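Local coordinates for protein type II toxin-antitoxin system RelE/ParE family toxin (Pyrococcus horikoshii, PDB 1WMI) that probably acts as the RelE toxin of a type II toxin-antitoxin pair, cleaving mRNA on the ribosome as in its relatives, and is held here in complex with its antitoxin, at residues A[1-5]-A[33-37]; A[22-26]-A[61-65]; A[36-40]-A[68-72]. The contacts are given in a common frame with arbitrary orientation. Numbering follows the deposited sequence.

Contact 1 of 3, residues A[1-5]-A[33-37]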
loop_
_atom_site.group_PDB
_atom_site.type_symbol
_atom_site.label_atom_id
_atom_site.label_comp_id
_atom_site.label_asym_id
_atom_site.label_seq_id
_atom_site.Cartn_x
_atom_site.Cartn_y
_atom_site.Cartn_z
ATOM N N MET A 1 -15.007 19.802 -7.639
ATOM C CA MET A 1 -15.796 19.024 -8.633
ATOM C C MET A 1 -14.886 18.417 -9.688
ATOM O O MET A 1 -15.337 17.598 -10.489
ATOM C CB MET A 1 -16.810 19.923 -9.347
ATOM C CG MET A 1 -16.178 20.942 -10.297
ATOM S SD MET A 1 -17.333 21.617 -11.519
ATOM C CE MET A 1 -17.878 23.129 -10.716
ATOM N N THR A 2 -13.617 18.833 -9.692
ATOM C CA THR A 2 -12.624 18.361 -10.664
ATOM C C THR A 2 -13.016 17.082 -11.412
ATOM O O THR A 2 -13.093 17.077 -12.636
ATOM C CB THR A 2 -11.245 18.104 -10.003
ATOM O OG1 THR A 2 -10.901 19.196 -9.144
ATOM C CG2 THR A 2 -10.167 17.972 -11.071
ATOM N N TYR A 3 -13.257 16.004 -10.672
ATOM C CA TYR A 3 -13.621 14.720 -11.271
ATOM C C TYR A 3 -15.040 14.293 -10.910
ATOM O O TYR A 3 -15.505 14.521 -9.801
ATOM C CB TYR A 3 -12.655 13.623 -10.804
ATOM C CG TYR A 3 -11.219 13.808 -11.241
ATOM C CD1 TYR A 3 -10.754 13.264 -12.439
ATOM C CD2 TYR A 3 -10.335 14.554 -10.474
ATOM C CE1 TYR A 3 -9.438 13.459 -12.858
ATOM C CE2 TYR A 3 -9.027 14.757 -10.878
ATOM C CZ TYR A 3 -8.586 14.211 -12.072
ATOM O OH TYR A 3 -7.288 14.424 -12.455
ATOM N N ARG A 4 -15.722 13.657 -11.852
ATOM C CA ARG A 4 -17.070 13.177 -11.607
ATOM C C ARG A 4 -16.919 11.739 -11.104
ATOM O O ARG A 4 -16.259 10.914 -11.748
ATOM C CB ARG A 4 -17.879 13.221 -12.902
ATOM C CG ARG A 4 -19.382 13.270 -12.704
ATOM C CD ARG A 4 -20.053 13.919 -13.916
ATOM N NE ARG A 4 -21.491 14.133 -13.740
ATOM C CZ ARG A 4 -22.412 13.182 -13.856
ATOM N NH1 ARG A 4 -23.696 13.477 -13.676
ATOM N NH2 ARG A 4 -22.055 11.940 -14.159
ATOM N N VAL A 5 -17.502 11.452 -9.940
ATOM C CA VAL A 5 -17.412 10.123 -9.350
ATOM C C VAL A 5 -18.702 9.335 -9.507
ATOM O O VAL A 5 -19.791 9.820 -9.178
ATOM C CB VAL A 5 -17.077 10.199 -7.836
ATOM C CG1 VAL A 5 -16.915 8.801 -7.265
ATOM C CG2 VAL A 5 -15.804 10.999 -7.625
ATOM N N LEU A 33 -11.814 12.047 -3.695
ATOM C CA LEU A 33 -11.628 11.548 -5.057
ATOM C C LEU A 33 -11.957 12.603 -6.126
ATOM O O LEU A 33 -11.320 12.654 -7.189
ATOM C CB LEU A 33 -12.506 10.307 -5.251
ATOM C CG LEU A 33 -11.838 8.940 -5.442
ATOM C CD1 LEU A 33 -10.607 8.800 -4.557
ATOM C CD2 LEU A 33 -12.865 7.860 -5.150
ATOM N N GLU A 34 -12.946 13.448 -5.843
ATOM C CA GLU A 34 -13.345 14.484 -6.788
ATOM C C GLU A 34 -12.261 15.536 -7.019
ATOM O O GLU A 34 -12.268 16.221 -8.037
ATOM C CB GLU A 34 -14.647 15.146 -6.327
ATOM C CG GLU A 34 -15.834 14.196 -6.419
ATOM C CD GLU A 34 -17.093 14.746 -5.780
ATOM O OE1 GLU A 34 -18.120 14.037 -5.793
ATOM O OE2 GLU A 34 -17.063 15.878 -5.263
ATOM N N TYR A 35 -11.333 15.664 -6.078
ATOM C CA TYR A 35 -10.236 16.611 -6.230
ATOM C C TYR A 35 -8.936 15.899 -6.570
ATOM O O TYR A 35 -8.172 16.353 -7.422
ATOM C CB TYR A 35 -10.028 17.409 -4.942
ATOM C CG TYR A 35 -11.096 18.431 -4.669
ATOM C CD1 TYR A 35 -11.336 19.469 -5.560
ATOM C CD2 TYR A 35 -11.844 18.383 -3.497
ATOM C CE1 TYR A 35 -12.295 20.447 -5.285
ATOM C CE2 TYR A 35 -12.800 19.346 -3.212
ATOM C CZ TYR A 35 -13.020 20.378 -4.108
ATOM O OH TYR A 35 -13.962 21.338 -3.815
ATOM N N GLU A 36 -8.696 14.784 -5.885
ATOM C CA GLU A 36 -7.484 13.995 -6.048
ATOM C C GLU A 36 -7.845 12.564 -6.436
ATOM O O GLU A 36 -8.351 11.806 -5.620
ATOM C CB GLU A 36 -6.713 13.997 -4.724
ATOM C CG GLU A 36 -5.327 13.393 -4.804
ATOM C CD GLU A 36 -4.335 14.340 -5.448
ATOM O OE1 GLU A 36 -3.275 13.871 -5.919
ATOM O OE2 GLU A 36 -4.617 15.564 -5.474
ATOM N N PRO A 37 -7.594 12.177 -7.692
ATOM C CA PRO A 37 -7.902 10.826 -8.178
ATOM C C PRO A 37 -7.108 9.692 -7.514
ATOM O O PRO A 37 -7.597 8.565 -7.395
ATOM C CB PRO A 37 -7.626 10.938 -9.673
ATOM C CG PRO A 37 -6.506 11.933 -9.718
ATOM C CD PRO A 37 -7.006 12.994 -8.766
HETATM O O HOH W 1 -19.162 13.330 -8.612
#
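One backbone hydrogen bond pins the start of the chain to the turn that follows helix 20-33: Tyr3 N gives its proton to Glu34 O at 2.8 Å, with an N-H...O angle of 155°. The CA atoms of Tyr3 and Glu34 lie just 4.5 Å apart, close enough for this direct bond. Tyr3, in the m rotamer with chi2 near -90°, swings its ring over the turn: one face receives Pro37 CB, Glu34 O and Tyr35 O lie at the ring edge, and Tyr3 CE2 comes to 3.4 Å from Pro37 CD. The hydroxyl beyond is hydrogen-bonded to a polar side chain of the PHS014 chain. Val5, chi1 t, places CG2 3.4 Å from Glu34 CG and 4.1 Å from Leu33 CB. Glu34 itself runs extended from an m chi1, with chi2 and chi3 both near 180°, which brings OE1 within 3.1 Å of a water that also accepts from Val5 N at 2.8 Å. Tyr35 points its CB away, yet its m rotamer turns the ring back until CE1 is 3.6 Å from Met1 N. The loop leaving helix 20-33 thus packs on the N-terminal residues and the start of strand 4-8, an edge strand within this chain whose Val5 is backbone-bonded to the PHS014 chain, an arrangement characteristic of the compact alpha/beta fold of RelE/ParE toxins.

Contact 2 of 3, residues A[22-26]-A[61-65]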
loop_
_atom_site.group_PDB
_atom_site.type_symbol
_atom_site.label_atom_id
_atom_site.label_comp_id
_atom_site.label_asym_id
_atom_site.label_seq_id
_atom_site.Cartn_x
_atom_site.Cartn_y
_atom_site.Cartn_z
ATOM N N HIS A 22 -18.347 3.440 8.855
ATOM C CA HIS A 22 -17.674 3.046 7.620
ATOM C C HIS A 22 -18.247 3.764 6.401
ATOM O O HIS A 22 -17.520 4.132 5.475
ATOM C CB HIS A 22 -17.784 1.536 7.415
ATOM C CG HIS A 22 -16.985 0.733 8.395
ATOM N ND1 HIS A 22 -17.219 0.775 9.756
ATOM C CD2 HIS A 22 -15.964 -0.129 8.210
ATOM C CE1 HIS A 22 -16.369 -0.035 10.363
ATOM N NE2 HIS A 22 -15.597 -0.595 9.454
ATOM N N TYR A 23 -19.559 3.945 6.402
ATOM C CA TYR A 23 -20.225 4.617 5.303
ATOM C C TYR A 23 -19.731 6.052 5.212
ATOM O O TYR A 23 -19.463 6.561 4.127
ATOM C CB TYR A 23 -21.731 4.610 5.530
ATOM C CG TYR A 23 -22.498 5.298 4.441
ATOM C CD1 TYR A 23 -22.493 4.798 3.144
ATOM C CD2 TYR A 23 -23.239 6.449 4.706
ATOM C CE1 TYR A 23 -23.203 5.421 2.135
ATOM C CE2 TYR A 23 -23.952 7.082 3.701
ATOM C CZ TYR A 23 -23.931 6.556 2.417
ATOM O OH TYR A 23 -24.640 7.163 1.409
ATOM N N ARG A 24 -19.611 6.696 6.367
ATOM C CA ARG A 24 -19.147 8.076 6.456
ATOM C C ARG A 24 -17.763 8.209 5.814
ATOM O O ARG A 24 -17.485 9.170 5.090
ATOM C CB ARG A 24 -19.101 8.483 7.930
ATOM C CG ARG A 24 -18.947 9.965 8.201
ATOM C CD ARG A 24 -19.085 10.221 9.692
ATOM N NE ARG A 24 -20.440 9.969 10.178
ATOM C CZ ARG A 24 -20.738 9.191 11.215
ATOM N NH1 ARG A 24 -22.003 9.034 11.582
ATOM N NH2 ARG A 24 -19.776 8.554 11.875
ATOM N N ARG A 25 -16.914 7.221 6.068
ATOM C CA ARG A 25 -15.550 7.188 5.544
ATOM C C ARG A 25 -15.574 7.078 4.018
ATOM O O ARG A 25 -14.745 7.671 3.313
ATOM C CB ARG A 25 -14.802 5.987 6.146
ATOM C CG ARG A 25 -13.295 6.181 6.325
ATOM C CD ARG A 25 -12.654 4.903 6.860
ATOM N NE ARG A 25 -13.356 4.397 8.040
ATOM C CZ ARG A 25 -13.144 4.814 9.284
ATOM N NH1 ARG A 25 -13.841 4.297 10.292
ATOM N NH2 ARG A 25 -12.222 5.731 9.524
ATOM N N PHE A 26 -16.538 6.316 3.513
ATOM C CA PHE A 26 -16.670 6.138 2.077
ATOM C C PHE A 26 -17.010 7.471 1.426
ATOM O O PHE A 26 -16.459 7.814 0.380
ATOM C CB PHE A 26 -17.752 5.100 1.758
ATOM C CG PHE A 26 -17.972 4.898 0.289
ATOM C CD1 PHE A 26 -18.885 5.680 -0.410
ATOM C CD2 PHE A 26 -17.236 3.952 -0.407
ATOM C CE1 PHE A 26 -19.055 5.515 -1.791
ATOM C CE2 PHE A 26 -17.401 3.784 -1.779
ATOM C CZ PHE A 26 -18.309 4.565 -2.470
ATOM N N LEU A 61 -9.799 1.461 2.869
ATOM C CA LEU A 61 -10.555 2.322 3.762
ATOM C C LEU A 61 -10.566 1.777 5.185
ATOM O O LEU A 61 -11.284 2.275 6.047
ATOM C CB LEU A 61 -11.988 2.494 3.246
ATOM C CG LEU A 61 -12.199 3.580 2.179
ATOM C CD1 LEU A 61 -11.399 3.265 0.922
ATOM C CD2 LEU A 61 -13.674 3.682 1.857
ATOM N N GLY A 62 -9.751 0.757 5.430
ATOM C CA GLY A 62 -9.692 0.162 6.755
ATOM C C GLY A 62 -10.190 -1.271 6.752
ATOM O O GLY A 62 -9.476 -2.184 6.328
ATOM N N ASP A 63 -11.422 -1.469 7.208
ATOM C CA ASP A 63 -12.011 -2.801 7.266
ATOM C C ASP A 63 -12.289 -3.408 5.896
ATOM O O ASP A 63 -12.632 -4.589 5.790
ATOM C CB ASP A 63 -13.305 -2.779 8.084
ATOM C CG ASP A 63 -13.081 -2.327 9.516
ATOM O OD1 ASP A 63 -14.064 -2.220 10.276
ATOM O OD2 ASP A 63 -11.923 -2.075 9.885
ATOM N N TYR A 64 -12.140 -2.610 4.845
ATOM C CA TYR A 64 -12.384 -3.108 3.501
ATOM C C TYR A 64 -11.588 -2.336 2.458
ATOM O O TYR A 64 -10.960 -1.326 2.767
ATOM C CB TYR A 64 -13.883 -3.055 3.181
ATOM C CG TYR A 64 -14.467 -1.662 3.143
ATOM C CD1 TYR A 64 -14.639 -0.988 1.931
ATOM C CD2 TYR A 64 -14.844 -1.010 4.322
ATOM C CE1 TYR A 64 -15.174 0.306 1.892
ATOM C CE2 TYR A 64 -15.376 0.282 4.293
ATOM C CZ TYR A 64 -15.538 0.933 3.076
ATOM O OH TYR A 64 -16.047 2.215 3.052
ATOM N N ARG A 65 -11.612 -2.833 1.229
ATOM C CA ARG A 65 -10.895 -2.210 0.122
ATOM C C ARG A 65 -11.839 -1.870 -1.029
ATOM O O ARG A 65 -12.814 -2.586 -1.279
ATOM C CB ARG A 65 -9.805 -3.153 -0.387
ATOM C CG ARG A 65 -8.682 -3.418 0.607
ATOM C CD ARG A 65 -7.811 -4.570 0.139
ATOM N NE ARG A 65 -8.537 -5.835 0.198
ATOM C CZ ARG A 65 -8.219 -6.917 -0.504
ATOM N NH1 ARG A 65 -8.943 -8.024 -0.378
ATOM N NH2 ARG A 65 -7.192 -6.890 -1.342
#
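The polar part of this contact is dominated by a His-carboxylate hydrogen bond. His22 NE2 donates to Asp63 OD1 at 2.4 Å, a very short distance, and the N-H...O angle of 162° is close to linear; Asp63 OD1 lies near the plane of the imidazole, as expected for an acceptor of the in-plane N-H. The other carboxylate oxygen, OD2, forms a salt bridge with Arg85 of the same chain, so Asp63 ties helix 20-33 to the C-terminal region through the turn. A second, weak hydrogen bond runs from Tyr64 OH to His22 O at 3.4 Å; that carbonyl already accepts the helical bond from Phe26 N at 3.1 Å.

Packing surrounds these bonds. Phe26 CD2 and Leu61 CD2 are 4.2 Å apart, and Leu61 CD2 also reaches Phe26 CA at 3.9 Å. The end of Tyr64 meets both His22 and Phe26: its CE2 is 4.0 Å from His22 CD2, an edge-to-edge approach, while its OH sits 3.6 Å from Phe26 CB. Arg25 lays its aliphatic portion over the turn, with CD 3.1 Å from Leu61 O.

The backbone of 61-65 is held by Leu61 N to Tyr64 O at 3.0 Å, and Gly62, at phi 115° and psi -102°, adopts angles at which a CB would collide with the preceding carbonyl oxygen. Chemically, a short polar link between the partly exposed His22 and Asp63 and a buried apolar patch fasten the helix to this beta-hairpin turn; the bond as modelled needs a proton on His22 NE2 and does not by itself settle the charge of His22.

Contact 3 of 3, residues A[36-40]-A[68-72]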
loop_
_atom_site.group_PDB
_atom_site.type_symbol
_atom_site.label_atom_id
_atom_site.label_comp_id
_atom_site.label_asym_id
_atom_site.label_seq_id
_atom_site.Cartn_x
_atom_site.Cartn_y
_atom_site.Cartn_z
ATOM N N GLU A 36 -8.696 14.784 -5.885
ATOM C CA GLU A 36 -7.484 13.995 -6.048
ATOM C C GLU A 36 -7.845 12.564 -6.436
ATOM O O GLU A 36 -8.351 11.806 -5.620
ATOM C CB GLU A 36 -6.713 13.997 -4.724
ATOM C CG GLU A 36 -5.327 13.393 -4.804
ATOM C CD GLU A 36 -4.335 14.340 -5.448
ATOM O OE1 GLU A 36 -3.275 13.871 -5.919
ATOM O OE2 GLU A 36 -4.617 15.564 -5.474
ATOM N N PRO A 37 -7.594 12.177 -7.692
ATOM C CA PRO A 37 -7.902 10.826 -8.178
ATOM C C PRO A 37 -7.108 9.692 -7.514
ATOM O O PRO A 37 -7.597 8.565 -7.395
ATOM C CB PRO A 37 -7.626 10.938 -9.673
ATOM C CG PRO A 37 -6.506 11.933 -9.718
ATOM C CD PRO A 37 -7.006 12.994 -8.766
ATOM N N VAL A 38 -5.885 9.988 -7.091
ATOM C CA VAL A 38 -5.056 8.989 -6.429
ATOM C C VAL A 38 -4.509 9.520 -5.107
ATOM O O VAL A 38 -3.366 9.966 -5.028
ATOM C CB VAL A 38 -3.864 8.540 -7.322
ATOM C CG1 VAL A 38 -3.145 7.359 -6.664
ATOM C CG2 VAL A 38 -4.359 8.150 -8.713
ATOM N N PRO A 39 -5.340 9.513 -4.054
ATOM C CA PRO A 39 -4.922 9.992 -2.732
ATOM C C PRO A 39 -4.083 8.891 -2.085
ATOM O O PRO A 39 -4.499 8.269 -1.113
ATOM C CB PRO A 39 -6.253 10.209 -2.021
ATOM C CG PRO A 39 -7.094 9.102 -2.585
ATOM C CD PRO A 39 -6.774 9.169 -4.056
ATOM N N ARG A 40 -2.902 8.659 -2.652
ATOM C CA ARG A 40 -1.999 7.610 -2.197
ATOM C C ARG A 40 -1.757 7.490 -0.705
ATOM O O ARG A 40 -1.943 6.418 -0.132
ATOM C CB ARG A 40 -0.651 7.736 -2.911
ATOM C CG ARG A 40 0.407 6.769 -2.400
ATOM C CD ARG A 40 0.904 5.845 -3.506
ATOM N NE ARG A 40 2.148 5.174 -3.130
ATOM C CZ ARG A 40 2.727 4.197 -3.825
ATOM N NH1 ARG A 40 3.859 3.663 -3.389
ATOM N NH2 ARG A 40 2.175 3.750 -4.947
ATOM N N TYR A 68 -11.304 0.986 -8.059
ATOM C CA TYR A 68 -11.924 1.957 -8.948
ATOM C C TYR A 68 -11.071 2.276 -10.157
ATOM O O TYR A 68 -9.889 1.940 -10.203
ATOM C CB TYR A 68 -12.220 3.249 -8.175
ATOM C CG TYR A 68 -11.000 4.005 -7.681
ATOM C CD1 TYR A 68 -10.455 5.048 -8.420
ATOM C CD2 TYR A 68 -10.424 3.703 -6.447
ATOM C CE1 TYR A 68 -9.370 5.783 -7.945
ATOM C CE2 TYR A 68 -9.340 4.429 -5.961
ATOM C CZ TYR A 68 -8.819 5.471 -6.716
ATOM O OH TYR A 68 -7.762 6.207 -6.235
ATOM N N SER A 69 -11.681 2.923 -11.141
ATOM C CA SER A 69 -10.968 3.300 -12.345
ATOM C C SER A 69 -10.939 4.809 -12.501
ATOM O O SER A 69 -11.808 5.516 -11.992
ATOM C CB SER A 69 -11.629 2.676 -13.568
ATOM O OG SER A 69 -12.993 3.039 -13.638
ATOM N N VAL A 70 -9.925 5.298 -13.202
ATOM C CA VAL A 70 -9.789 6.723 -13.448
ATOM C C VAL A 70 -9.642 6.917 -14.943
ATOM O O VAL A 70 -8.713 6.395 -15.563
ATOM C CB VAL A 70 -8.544 7.327 -12.737
ATOM C CG1 VAL A 70 -8.404 8.813 -13.090
ATOM C CG2 VAL A 70 -8.669 7.163 -11.239
ATOM N N ASN A 71 -10.590 7.645 -15.518
ATOM C CA ASN A 71 -10.584 7.948 -16.938
ATOM C C ASN A 71 -10.108 9.386 -16.968
ATOM O O ASN A 71 -10.885 10.311 -16.725
ATOM C CB ASN A 71 -11.997 7.850 -17.502
ATOM C CG ASN A 71 -12.027 7.873 -19.014
ATOM O OD1 ASN A 71 -11.011 8.104 -19.662
ATOM N ND2 ASN A 71 -13.202 7.641 -19.585
ATOM N N TRP A 72 -8.822 9.569 -17.246
ATOM C CA TRP A 72 -8.237 10.897 -17.271
ATOM C C TRP A 72 -8.790 11.804 -18.353
ATOM O O TRP A 72 -8.935 13.000 -18.134
ATOM C CB TRP A 72 -6.719 10.795 -17.412
ATOM C CG TRP A 72 -6.094 9.965 -16.334
ATOM C CD1 TRP A 72 -5.790 8.638 -16.399
ATOM C CD2 TRP A 72 -5.717 10.401 -15.020
ATOM N NE1 TRP A 72 -5.242 8.218 -15.210
ATOM C CE2 TRP A 72 -5.185 9.278 -14.345
ATOM C CE3 TRP A 72 -5.776 11.627 -14.345
ATOM C CZ2 TRP A 72 -4.713 9.344 -13.025
ATOM C CZ3 TRP A 72 -5.309 11.697 -13.035
ATOM C CH2 TRP A 72 -4.782 10.559 -12.387
#
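In the RelE/ParE fold, a mixed, largely antiparallel sheet packed against helices, residues 36-40 link helix 20-33 to helix 40-43 and here pass alongside strand 65-71. Pro37 has the largest share of the buried area on the 36-40 side. Its ring meets Val70, with CB 4.1 Å from Val70 CG1, and its CG approaches Trp72 CH2 at 3.5 Å; Trp72 also forms a cation-pi contact with a basic side chain of the PHS014 chain. The CA atoms of Pro37 and Val70 are 6.9 Å apart, too far for backbone pairing, so side chains bridge the gap. The polar tie comes from Tyr68, whose chi1 p rotamer sends the ring across to Pro37: Tyr68 OH donates to Pro37 O at 2.6 Å, with that oxygen near the plane of the ring. Val38 adds a looser touch, CG2 to Trp72 CH2 at 4.4 Å, and its CA is 3.9 Å from Tyr68 OH. Next comes Pro39, the centre of an inverse gamma turn (phi -78°, psi 68°), which turns the chain toward Arg40; its ring also packs on Phe29, Ile32 and Leu33 of helix 20-33, and Pro39 CD lies 3.8 Å from Tyr68 OH.

Overall arrangement
From the N terminus, contact 1 closes the first loop, bringing residues 1-5 back against 33-37 after helices 9-15 and 20-33. Contact 2 starts inside that loop, at 22-26, and closes at 61-65, so the two cross, with centres about 18 Å apart and no touch. Contact 3 begins where contact 1 ends, sharing Glu36 and Pro37, and closes at 68-72; it too crosses contact 2, from the opposite side of the chain's centre. Contacts 1 and 3 touch directly, Tyr3 OH lying 3.4 Å from Trp72 CZ3. Together they fix one end of helix 20-33 and its following loop to the sheet, while contact 2 joins that helix to the 61-65 turn.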